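Local coordinates for tRNA-5-methyluridine(54) 2-sulfurtransferase (Pyrococcus horikoshii, PDB 3VRH), which catalyses the ATP-dependent 2-thiolation of 5-methyluridine 54 in the T loop of tRNAs, a modification that stabilises tRNA in thermophiles, at residues E203-A208 with L213-E218. Numbering follows the deposited sequence.
Sequences EVVAYA and LEYIVE
Leu213 N donates to Ala208 O at 2.9 Å, tying the loop back to the last turn of helix 201-211. The bond is bent, 142° at the hydrogen, and the donor stands 21° off the plane of the Ala208 carbonyl; it spans five residues, the 6→1 type found at helix C-termini. Just beyond it the two beta-carbons meet, Ala208 CB lying 4.1 Å from Leu213 CB. The Ala208 methyl also meets the Tyr215 ring obliquely, Ala208 CB lying 3.8 Å from Tyr215 CE1. Tyr215 CG sits between its own backbone N and carbonyl carbon (chi1 52°), which sends the ring across the helix toward Val205. Its phenol end reaches Val205, one turn earlier, where Tyr215 OH lies 4.0 Å from Val205 CG1 and slightly farther from CG2; the two side chains cross at about a right angle. Lys58 of helix 58-69 touches both Val205 and Tyr215, while Gln97 of helix 87-101 packs on Leu213 and Tyr215. All of this belongs to the PP-loop region, and the side chain of Tyr215 is about 7 Å from the bound bicine. One directional backbone bond thus sets where the chain leaves the helix, whereas the contacts of Ala208 and Val205 with Tyr215 are non-directional, and across this contact the phenol oxygen has no polar partner.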
# COMPACT_ATOMS: atom_id res chain seq x y z
N GLU A 203 -17.60 8.02 11.70
CA GLU A 203 -19.06 7.85 11.80
C GLU A 203 -19.43 6.91 12.96
O GLU A 203 -20.41 7.14 13.65
CB GLU A 203 -19.64 7.36 10.48
CG GLU A 203 -19.53 8.41 9.40
CD GLU A 203 -19.91 7.92 8.03
OE1 GLU A 203 -19.74 6.71 7.75
OE2 GLU A 203 -20.36 8.75 7.23
N VAL A 204 -18.63 5.88 13.18
CA VAL A 204 -18.84 4.98 14.30
C VAL A 204 -18.74 5.72 15.63
O VAL A 204 -19.65 5.63 16.47
CB VAL A 204 -17.89 3.77 14.28
CG1 VAL A 204 -18.05 2.95 15.55
CG2 VAL A 204 -18.14 2.92 13.04
N VAL A 205 -17.65 6.46 15.81
CA VAL A 205 -17.52 7.31 16.99
C VAL A 205 -18.75 8.21 17.16
O VAL A 205 -19.35 8.24 18.25
CB VAL A 205 -16.25 8.19 16.96
CG1 VAL A 205 -16.30 9.26 18.07
CG2 VAL A 205 -15.00 7.32 17.11
N ALA A 206 -19.15 8.90 16.10
CA ALA A 206 -20.30 9.79 16.20
C ALA A 206 -21.60 9.05 16.55
O ALA A 206 -22.47 9.57 17.26
CB ALA A 206 -20.45 10.61 14.92
N TYR A 207 -21.74 7.82 16.06
CA TYR A 207 -22.96 7.09 16.31
C TYR A 207 -23.06 6.64 17.76
O TYR A 207 -24.08 6.83 18.41
CB TYR A 207 -23.10 5.90 15.37
CG TYR A 207 -24.44 5.22 15.48
CD1 TYR A 207 -24.64 4.17 16.36
CD2 TYR A 207 -25.52 5.66 14.72
CE1 TYR A 207 -25.88 3.54 16.47
CE2 TYR A 207 -26.76 5.05 14.83
CZ TYR A 207 -26.94 3.99 15.70
OH TYR A 207 -28.17 3.38 15.81
N ALA A 208 -21.99 6.03 18.27
CA ALA A 208 -21.92 5.61 19.67
C ALA A 208 -22.28 6.75 20.63
O ALA A 208 -23.02 6.56 21.58
CB ALA A 208 -20.55 5.10 20.01
N LEU A 213 -23.81 5.11 23.94
CA LEU A 213 -22.92 3.98 24.19
C LEU A 213 -21.58 4.47 24.74
O LEU A 213 -20.97 5.38 24.18
CB LEU A 213 -22.71 3.17 22.90
CG LEU A 213 -23.79 2.17 22.50
CD1 LEU A 213 -23.61 1.81 21.02
CD2 LEU A 213 -23.75 0.91 23.38
N GLU A 214 -21.14 3.86 25.83
CA GLU A 214 -19.83 4.12 26.41
C GLU A 214 -18.94 2.91 26.17
O GLU A 214 -19.39 1.76 26.22
CB GLU A 214 -19.95 4.39 27.90
CG GLU A 214 -20.97 5.44 28.28
CD GLU A 214 -21.41 5.29 29.74
OE1 GLU A 214 -20.68 5.75 30.64
OE2 GLU A 214 -22.48 4.68 29.97
N TYR A 215 -17.66 3.16 25.91
CA TYR A 215 -16.76 2.09 25.50
C TYR A 215 -15.34 2.33 25.95
O TYR A 215 -14.95 3.47 26.25
CB TYR A 215 -16.80 1.94 23.97
CG TYR A 215 -16.57 3.24 23.23
CD1 TYR A 215 -17.63 4.06 22.85
CD2 TYR A 215 -15.29 3.65 22.91
CE1 TYR A 215 -17.41 5.26 22.17
CE2 TYR A 215 -15.06 4.83 22.22
CZ TYR A 215 -16.11 5.63 21.86
OH TYR A 215 -15.84 6.80 21.18
N ILE A 216 -14.55 1.27 25.98
CA ILE A 216 -13.12 1.36 26.22
C ILE A 216 -12.41 1.64 24.89
O ILE A 216 -12.95 1.37 23.82
CB ILE A 216 -12.59 0.04 26.81
CG1 ILE A 216 -12.53 -1.04 25.73
CG2 ILE A 216 -13.47 -0.42 27.96
CD1 ILE A 216 -12.42 -2.45 26.28
N VAL A 217 -11.19 2.16 24.97
CA VAL A 217 -10.39 2.39 23.77
C VAL A 217 -9.53 1.20 23.35
O VAL A 217 -9.31 0.97 22.16
CB VAL A 217 -9.44 3.59 23.92
CG1 VAL A 217 -8.90 3.97 22.56
CG2 VAL A 217 -10.16 4.77 24.53
N GLU A 218 -9.02 0.43 24.31
CA GLU A 218 -8.09 -0.64 23.95
C GLU A 218 -8.44 -1.96 24.60
O GLU A 218 -8.49 -2.08 25.82
CB GLU A 218 -6.66 -0.23 24.30
CG GLU A 218 -5.60 -1.07 23.61
CD GLU A 218 -4.22 -0.43 23.69
OE1 GLU A 218 -3.24 -1.04 23.19
OE2 GLU A 218 -4.12 0.69 24.26